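PDB 2RKV: trichothecene 3-O-acetyltransferase from Gibberella zeae, which transfers an acetyl group from acetyl-coenzyme A to the C3 hydroxyl of trichothecene mycotoxins such as T-2 toxin and deoxynivalenol. Local coordinates for residues V383-Y388 against F414-P419; T21-L26 against E398-P403. All coordinates share one frame; numbering follows the deposited sequence. Where two conformers were deposited one is given.

Both contacts meet at strand 399-401, an edge strand of a five-stranded mixed sheet. Contact 2 joins it to strand 20-28 by main-chain hydrogen bonds and is almost wholly buried, with an arginine-glutamine bond at the end nearer the bound T-2 toxin. Contact 1 lies partly at the surface, about 10 Å away between centres, where two loops meet without regular strand pairing; proline packing and one indole hydrogen bond hold it. The two touch directly: the ring of Trp386 in contact 1 lies against Val400 of contact 2, CE2 to CG2 being 3.7 Å, so the loop contact is built onto the sheet edge.

Contact 1 (V383-Y388 against F414-P419); sequences VGLWDY and FMPKKP
Trp386 reaches from a short 3-10 turn to the proline-rich run Pro416-Pro419, and its indole does most of the touching. CB starts near the ring of Pro419; CG, anti to the carbonyl carbon (chi1 -76°), carries the indole across the other loop. Trp386 CD1 meets Pro416 CB at 3.7 Å and also lies close to Lys417 O. Next, the ring turns polar: NE1 donates to Pro416 O at 2.9 Å (N-H...O 156°), the oxygen lying in the indole plane although the nitrogen stands above the carbonyl plane. Over one face, Lys418 CA, near CE2, makes a CH-pi contact 3.9 Å from the five-membered ring centroid; Pro419 CD, over CD2 and CE3, makes another 4.0 Å from that of the six-membered ring. At the tip, Trp386 CH2 meets Lys418 CG at 3.7 Å. Tryptophan suits the place, offering a broad face to C-H groups and one N-H to a carbonyl. Beside it Pro416 CG packs tightly on Val383 CG2 at 3.4 Å and, more loosely, on Leu385 CD1. The contact joins the loops after strands 375-379 and 411-414, parallel neighbours in one sheet. Leu385 and Val383 also rest on helix 161-176, while Leu385, Trp386 and Pro416 all touch Val400 of strand 399-401.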
ATOM      1  N   VAL A 383      -5.069  -8.381  -2.384  1.00 12.99           N
ATOM      2  CA  VAL A 383      -3.876  -9.154  -1.999  1.00 13.21           C
ATOM      3  C   VAL A 383      -4.257 -10.329  -1.096  1.00 12.99           C
ATOM      4  O   VAL A 383      -5.346 -10.346  -0.502  1.00 12.58           O
ATOM      5  CB  VAL A 383      -2.719  -8.283  -1.433  1.00 13.94           C
ATOM      6  CG1 VAL A 383      -2.336  -7.194  -2.436  1.00 13.90           C
ATOM      7  CG2 VAL A 383      -3.058  -7.691  -0.089  1.00 13.67           C
ATOM      8  N   GLY A 384      -3.361 -11.305  -1.005  1.00 12.08           N
ATOM      9  CA  GLY A 384      -3.724 -12.628  -0.488  1.00 11.97           C
ATOM     10  C   GLY A 384      -3.434 -12.925   0.972  1.00 11.44           C
ATOM     11  O   GLY A 384      -3.513 -14.083   1.385  1.00 11.24           O
ATOM     12  N   LEU A 385      -3.138 -11.880   1.750  1.00 11.02           N
ATOM     13  CA  LEU A 385      -2.608 -12.013   3.116  1.00 11.15           C
ATOM     14  C   LEU A 385      -3.476 -12.793   4.101  1.00 11.37           C
ATOM     15  O   LEU A 385      -2.948 -13.424   5.023  1.00 11.40           O
ATOM     16  CB  LEU A 385      -2.253 -10.635   3.684  1.00 11.59           C
ATOM     17  CG  LEU A 385      -1.043  -9.971   3.024  1.00 12.84           C
ATOM     18  CD1 LEU A 385      -1.037  -8.472   3.304  1.00 14.29           C
ATOM     19  CD2 LEU A 385       0.265 -10.628   3.485  1.00 13.75           C
ATOM     20  N   TRP A 386      -4.800 -12.748   3.919  1.00 10.98           N
ATOM     21  CA  TRP A 386      -5.719 -13.494   4.791  1.00 11.59           C
ATOM     22  C   TRP A 386      -5.561 -15.024   4.714  1.00 11.83           C
ATOM     23  O   TRP A 386      -6.099 -15.756   5.564  1.00 12.33           O
ATOM     24  CB  TRP A 386      -7.172 -13.135   4.480  1.00 11.95           C
ATOM     25  CG  TRP A 386      -7.636 -11.816   4.994  1.00 11.97           C
ATOM     26  CD1 TRP A 386      -7.610 -10.621   4.330  1.00 13.22           C
ATOM     27  CD2 TRP A 386      -8.248 -11.558   6.267  1.00 11.23           C
ATOM     28  NE1 TRP A 386      -8.153  -9.630   5.119  1.00 12.23           N
ATOM     29  CE2 TRP A 386      -8.551 -10.177   6.312  1.00 12.87           C
ATOM     30  CE3 TRP A 386      -8.560 -12.360   7.379  1.00 11.13           C
ATOM     31  CZ2 TRP A 386      -9.164  -9.577   7.419  1.00 12.92           C
ATOM     32  CZ3 TRP A 386      -9.174 -11.764   8.480  1.00 12.54           C
ATOM     33  CH2 TRP A 386      -9.463 -10.387   8.494  1.00 12.97           C
ATOM     34  N   ASP A 387      -4.826 -15.502   3.712  1.00 11.80           N
ATOM     35  CA  ASP A 387      -4.718 -16.942   3.493  0.50 12.32           C
ATOM     36  C   ASP A 387      -3.471 -17.592   4.096  1.00 12.26           C
ATOM     37  O   ASP A 387      -3.348 -18.821   4.076  1.00 13.20           O
ATOM     38  CB  ASP A 387      -4.784 -17.259   1.999  0.50 12.51           C
ATOM     39  CG  ASP A 387      -5.249 -18.672   1.729  0.50 13.37           C
ATOM     40  OD1 ASP A 387      -6.223 -19.117   2.375  0.50 14.61           O
ATOM     41  OD2 ASP A 387      -4.634 -19.331   0.869  0.50 14.42           O
ATOM     42  N   TYR A 388      -2.554 -16.786   4.640  1.00 11.56           N
ATOM     43  CA  TYR A 388      -1.240 -17.330   5.063  1.00 11.13           C
ATOM     44  C   TYR A 388      -1.193 -17.693   6.546  1.00 11.03           C
ATOM     45  O   TYR A 388      -1.592 -16.892   7.393  1.00 11.07           O
ATOM     46  CB  TYR A 388      -0.072 -16.384   4.718  1.00 10.93           C
ATOM     47  CG  TYR A 388      -0.157 -15.753   3.331  1.00  9.89           C
ATOM     48  CD1 TYR A 388      -0.713 -16.450   2.252  1.00 10.89           C
ATOM     49  CD2 TYR A 388       0.313 -14.462   3.111  1.00  9.86           C
ATOM     50  CE1 TYR A 388      -0.827 -15.852   0.985  1.00 10.69           C
ATOM     51  CE2 TYR A 388       0.219 -13.859   1.855  1.00 10.52           C
ATOM     52  CZ  TYR A 388      -0.345 -14.564   0.799  1.00 10.46           C
ATOM     53  OH  TYR A 388      -0.451 -13.972  -0.440  1.00 10.24           O
ATOM     54  N   PHE A 414      -7.238   0.767   1.272  1.00 10.55           N
ATOM     55  CA  PHE A 414      -8.154  -0.340   1.566  1.00 10.18           C
ATOM     56  C   PHE A 414      -7.303  -1.518   2.022  1.00 10.34           C
ATOM     57  O   PHE A 414      -6.309  -1.863   1.372  1.00 10.52           O
ATOM     58  CB  PHE A 414      -8.968  -0.795   0.348  1.00 10.38           C
ATOM     59  CG  PHE A 414      -9.906   0.251  -0.218  1.00 10.14           C
ATOM     60  CD1 PHE A 414     -10.253   1.385   0.506  1.00 10.87           C
ATOM     61  CD2 PHE A 414     -10.455   0.069  -1.487  1.00 10.57           C
ATOM     62  CE1 PHE A 414     -11.134   2.330  -0.031  1.00 10.90           C
ATOM     63  CE2 PHE A 414     -11.326   1.021  -2.035  1.00 10.83           C
ATOM     64  CZ  PHE A 414     -11.657   2.152  -1.302  1.00 11.69           C
ATOM     65  N   MET A 415      -7.699  -2.136   3.129  1.00 10.41           N
ATOM     66  CA  MET A 415      -7.032  -3.352   3.597  1.00 10.21           C
ATOM     67  C   MET A 415      -7.345  -4.530   2.679  1.00 11.06           C
ATOM     68  O   MET A 415      -8.291  -4.467   1.887  1.00 10.97           O
ATOM     69  CB  MET A 415      -7.486  -3.675   5.024  1.00  9.99           C
ATOM     70  CG  MET A 415      -7.150  -2.588   6.061  1.00 10.02           C
ATOM     71  SD  MET A 415      -5.381  -2.182   6.120  1.00 12.21           S
ATOM     72  CE  MET A 415      -5.309  -0.718   5.088  1.00 12.29           C
ATOM     73  N   PRO A 416      -6.540  -5.606   2.758  1.00 11.80           N
ATOM     74  CA  PRO A 416      -6.965  -6.826   2.073  1.00 12.36           C
ATOM     75  C   PRO A 416      -8.380  -7.206   2.532  1.00 13.55           C
ATOM     76  O   PRO A 416      -8.682  -7.168   3.723  1.00 13.20           O
ATOM     77  CB  PRO A 416      -5.911  -7.862   2.502  1.00 12.37           C
ATOM     78  CG  PRO A 416      -4.697  -7.036   2.836  1.00 12.24           C
ATOM     79  CD  PRO A 416      -5.233  -5.760   3.431  1.00 11.82           C
ATOM     80  N   LYS A 417      -9.248  -7.502   1.570  1.00 14.75           N
ATOM     81  CA  LYS A 417     -10.646  -7.818   1.831  1.00 16.72           C
ATOM     82  C   LYS A 417     -10.753  -9.032   2.763  1.00 17.22           C
ATOM     83  O   LYS A 417     -10.090 -10.046   2.534  1.00 16.67           O
ATOM     84  CB  LYS A 417     -11.347  -8.103   0.494  1.00 16.96           C
ATOM     85  CG  LYS A 417     -12.847  -8.255   0.572  1.00 19.05           C
ATOM     86  CD  LYS A 417     -13.407  -8.841  -0.737  1.00 19.11           C
ATOM     87  CE  LYS A 417     -13.407 -10.374  -0.712  1.00 23.06           C
ATOM     88  NZ  LYS A 417     -12.122 -10.945  -1.205  1.00 25.95           N
ATOM     89  N   LYS A 418     -11.568  -8.927   3.813  1.00 18.04           N
ATOM     90  CA  LYS A 418     -11.846 -10.076   4.677  1.00 19.66           C
ATOM     91  C   LYS A 418     -12.539 -11.128   3.806  1.00 20.54           C
ATOM     92  O   LYS A 418     -13.313 -10.766   2.916  1.00 20.88           O
ATOM     93  CB  LYS A 418     -12.711  -9.660   5.873  1.00 19.20           C
ATOM     94  CG  LYS A 418     -12.852 -10.718   6.970  1.00 20.26           C
ATOM     95  CD  LYS A 418     -13.563 -10.186   8.199  1.00 20.44           C
ATOM     96  CE  LYS A 418     -13.625 -11.259   9.290  1.00 22.64           C
ATOM     97  NZ  LYS A 418     -14.490 -10.853  10.432  1.00 25.37           N
ATOM     98  N   PRO A 419     -12.226 -12.425   4.010  1.00 21.34           N
ATOM     99  CA  PRO A 419     -12.798 -13.450   3.131  1.00 21.66           C
ATOM    100  C   PRO A 419     -14.319 -13.364   2.934  1.00 21.94           C
ATOM    101  O   PRO A 419     -14.799 -13.649   1.834  1.00 22.29           O
ATOM    102  CB  PRO A 419     -12.394 -14.754   3.823  1.00 22.01           C
ATOM    103  CG  PRO A 419     -11.084 -14.404   4.472  1.00 21.69           C
ATOM    104  CD  PRO A 419     -11.318 -13.023   5.010  1.00 21.57           C
TER

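Contact 2 (T21-L26 against E398-P403); sequences TQISLL and ETVRRP
Ser24 and Arg401 form an antiparallel hydrogen-bonded pair, Ser24 N giving to Arg401 O at 2.8 Å and Arg401 N to Ser24 O at 2.9 Å. Next along, Leu25 and Val400 are a non-hydrogen-bonded pair whose side chains lie side by side, pointing the same way, with Leu25 CD1 4.2 Å from Val400 CG1; branched aliphatic groups suit this buried face. At the Leu26 end, Glu398 N donates to Leu26 O at 2.7 Å.

At the other end pairing passes to side chains. Arg402, bent at chi2 (-144°), turns its guanidinium back so that NH1 gives to Gln22 OE1 at 2.8 Å, the amide and guanidinium planes being 48° apart; the same nitrogen gives to Pro403 O. Proline suits position 403: it has no N-H to satisfy, and its CG packs 3.3 Å from Ser24 OG.

These two strands end a five-stranded mixed sheet in the BAHD acyltransferase fold, and strand 399-401, remote in sequence, forms its edge beside strand 20-28.

Farther out, Thr121 OG1 accepts from Arg402 NH2, a further receiver for a buried guanidinium with several N-H donors. The glutamine amide suits its place by offering a donor as well as an acceptor: Glu113 and the carbonyl of Arg119 take Gln22 NE2, steadying the pair. Ser24 OG bonds Thr151 on strand 147-155, Arg401 NE reaches Tyr106 O, and Glu398 OE2 meets Tyr106 OH and forms a salt bridge with Arg102.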
ATOM      1  N   THR A  21       6.600   0.160   3.384  1.00 12.53           N
ATOM      2  CA  THR A  21       5.208  -0.282   3.493  1.00 12.71           C
ATOM      3  C   THR A  21       5.083  -1.314   4.606  1.00 12.39           C
ATOM      4  O   THR A  21       5.784  -2.330   4.582  1.00 12.37           O
ATOM      5  CB  THR A  21       4.707  -0.927   2.184  1.00 13.07           C
ATOM      6  OG1 THR A  21       4.859   0.002   1.102  1.00 14.19           O
ATOM      7  CG2 THR A  21       3.234  -1.348   2.311  1.00 13.44           C
ATOM      8  N   GLN A  22       4.191  -1.061   5.566  1.00 12.02           N
ATOM      9  CA  GLN A  22       3.967  -1.981   6.687  1.00 11.52           C
ATOM     10  C   GLN A  22       2.604  -2.653   6.593  1.00 11.01           C
ATOM     11  O   GLN A  22       1.627  -2.045   6.167  1.00 10.95           O
ATOM     12  CB  GLN A  22       4.032  -1.246   8.033  1.00 11.81           C
ATOM     13  CG  GLN A  22       5.251  -0.356   8.231  1.00 12.48           C
ATOM     14  CD  GLN A  22       5.011   0.693   9.295  1.00 13.26           C
ATOM     15  OE1 GLN A  22       3.878   1.155   9.482  1.00 11.81           O
ATOM     16  NE2 GLN A  22       6.073   1.092   9.990  1.00 12.96           N
ATOM     17  N   ILE A  23       2.538  -3.911   7.015  1.00 10.22           N
ATOM     18  CA  ILE A  23       1.262  -4.596   7.184  1.00  9.82           C
ATOM     19  C   ILE A  23       1.405  -5.528   8.383  1.00  9.55           C
ATOM     20  O   ILE A  23       2.476  -6.120   8.588  1.00  8.97           O
ATOM     21  CB  ILE A  23       0.822  -5.351   5.885  1.00  9.59           C
ATOM     22  CG1 ILE A  23      -0.626  -5.861   5.971  1.00  9.85           C
ATOM     23  CG2 ILE A  23       1.828  -6.473   5.530  1.00 10.14           C
ATOM     24  CD1 ILE A  23      -1.696  -4.767   5.893  1.00  9.82           C
ATOM     25  N   SER A  24       0.343  -5.623   9.184  1.00  9.45           N
ATOM     26  CA  SER A  24       0.322  -6.497  10.349  1.00  9.79           C
ATOM     27  C   SER A  24      -0.762  -7.550  10.235  1.00 10.19           C
ATOM     28  O   SER A  24      -1.884  -7.258   9.799  1.00  9.59           O
ATOM     29  CB  SER A  24       0.115  -5.694  11.646  1.00 10.11           C
ATOM     30  OG  SER A  24       1.148  -4.733  11.821  1.00 10.54           O
ATOM     31  N   LEU A  25      -0.408  -8.772  10.644  1.00 10.07           N
ATOM     32  CA  LEU A  25      -1.318  -9.900  10.700  1.00 10.69           C
ATOM     33  C   LEU A  25      -1.435 -10.327  12.165  1.00 10.83           C
ATOM     34  O   LEU A  25      -0.428 -10.556  12.831  1.00 10.67           O
ATOM     35  CB  LEU A  25      -0.785 -11.058   9.831  1.00 10.67           C
ATOM     36  CG  LEU A  25      -0.892 -10.937   8.296  1.00 11.75           C
ATOM     37  CD1 LEU A  25      -0.150  -9.743   7.727  1.00 13.31           C
ATOM     38  CD2 LEU A  25      -0.426 -12.230   7.600  1.00 11.97           C
ATOM     39  N   LEU A  26      -2.671 -10.395  12.653  1.00 10.50           N
ATOM     40  CA  LEU A  26      -2.963 -10.797  14.025  1.00 10.82           C
ATOM     41  C   LEU A  26      -3.475 -12.231  14.054  1.00 10.95           C
ATOM     42  O   LEU A  26      -4.382 -12.587  13.303  1.00 11.14           O
ATOM     43  CB  LEU A  26      -4.013  -9.857  14.644  1.00 11.04           C
ATOM     44  CG  LEU A  26      -4.575 -10.251  16.017  1.00 12.37           C
ATOM     45  CD1 LEU A  26      -3.514 -10.046  17.107  1.00 12.63           C
ATOM     46  CD2 LEU A  26      -5.838  -9.448  16.327  1.00 12.72           C
ATOM     47  N   GLU A 398      -6.657 -13.451  12.133  1.00 12.08           N
ATOM     48  CA  GLU A 398      -7.929 -12.974  12.660  1.00 12.11           C
ATOM     49  C   GLU A 398      -8.271 -11.611  12.059  1.00 11.79           C
ATOM     50  O   GLU A 398      -9.451 -11.290  11.839  1.00 11.53           O
ATOM     51  CB  GLU A 398      -7.855 -12.907  14.189  1.00 12.78           C
ATOM     52  CG  GLU A 398      -9.086 -12.350  14.854  1.00 13.87           C
ATOM     53  CD  GLU A 398      -9.114 -12.637  16.347  1.00 14.66           C
ATOM     54  OE1 GLU A 398      -8.709 -13.747  16.756  1.00 16.11           O
ATOM     55  OE2 GLU A 398      -9.547 -11.751  17.107  1.00 16.52           O
ATOM     56  N   THR A 399      -7.228 -10.820  11.799  1.00 10.88           N
ATOM     57  CA  THR A 399      -7.343  -9.580  11.039  1.00 11.12           C
ATOM     58  C   THR A 399      -6.022  -9.252  10.342  1.00 10.99           C
ATOM     59  O   THR A 399      -4.966  -9.789  10.697  1.00 11.00           O
ATOM     60  CB  THR A 399      -7.818  -8.368  11.901  1.00 10.99           C
ATOM     61  OG1 THR A 399      -8.248  -7.303  11.035  1.00 12.00           O
ATOM     62  CG2 THR A 399      -6.698  -7.848  12.828  1.00 12.26           C
ATOM     63  N   VAL A 400      -6.104  -8.368   9.350  1.00 11.08           N
ATOM     64  CA  VAL A 400      -4.949  -7.909   8.585  1.00 10.91           C
ATOM     65  C   VAL A 400      -5.083  -6.397   8.484  1.00 11.27           C
ATOM     66  O   VAL A 400      -5.978  -5.896   7.803  1.00 11.47           O
ATOM     67  CB  VAL A 400      -4.921  -8.523   7.167  1.00 11.07           C
ATOM     68  CG1 VAL A 400      -3.711  -8.022   6.392  1.00 10.52           C
ATOM     69  CG2 VAL A 400      -4.945 -10.058   7.241  1.00 10.74           C
ATOM     70  N   ARG A 401      -4.221  -5.678   9.190  1.00 11.04           N
ATOM     71  CA  ARG A 401      -4.346  -4.225   9.332  1.00 11.31           C
ATOM     72  C   ARG A 401      -3.022  -3.499   9.122  1.00 11.14           C
ATOM     73  O   ARG A 401      -1.955  -3.999   9.504  1.00 11.18           O
ATOM     74  CB  ARG A 401      -4.875  -3.856  10.730  1.00 11.47           C
ATOM     75  CG  ARG A 401      -6.197  -4.505  11.143  1.00 11.77           C
ATOM     76  CD  ARG A 401      -7.373  -4.032  10.278  1.00 12.56           C
ATOM     77  NE  ARG A 401      -8.543  -3.736  11.105  1.00 14.33           N
ATOM     78  CZ  ARG A 401      -9.806  -3.981  10.766  1.00 16.05           C
ATOM     79  NH1 ARG A 401     -10.108  -4.581   9.616  1.00 16.40           N
ATOM     80  NH2 ARG A 401     -10.783  -3.640  11.603  1.00 16.87           N
ATOM     81  N   ARG A 402      -3.097  -2.314   8.518  1.00 11.09           N
ATOM     82  CA  ARG A 402      -1.934  -1.459   8.397  1.00 11.07           C
ATOM     83  C   ARG A 402      -1.661  -0.724   9.710  1.00 11.04           C
ATOM     84  O   ARG A 402      -2.580  -0.108  10.281  1.00 11.02           O
ATOM     85  CB  ARG A 402      -2.111  -0.430   7.279  1.00 10.90           C
ATOM     86  CG  ARG A 402      -0.769   0.065   6.797  1.00 11.61           C
ATOM     87  CD  ARG A 402      -0.711   1.532   6.389  1.00 10.51           C
ATOM     88  NE  ARG A 402       0.628   1.800   5.858  1.00 11.29           N
ATOM     89  CZ  ARG A 402       1.723   1.951   6.611  1.00 11.82           C
ATOM     90  NH1 ARG A 402       1.645   1.907   7.940  1.00 11.81           N
ATOM     91  NH2 ARG A 402       2.903   2.147   6.034  1.00 10.95           N
ATOM     92  N   PRO A 403      -0.399  -0.758  10.189  1.00 10.74           N
ATOM     93  CA  PRO A 403      -0.037   0.091  11.338  1.00 10.67           C
ATOM     94  C   PRO A 403      -0.307   1.587  11.154  1.00 11.10           C
ATOM     95  O   PRO A 403      -0.170   2.139  10.053  1.00 11.16           O
ATOM     96  CB  PRO A 403       1.475  -0.152  11.487  1.00 10.71           C
ATOM     97  CG  PRO A 403       1.639  -1.580  11.007  1.00 10.00           C
ATOM     98  CD  PRO A 403       0.741  -1.594   9.768  1.00 11.07           C
TER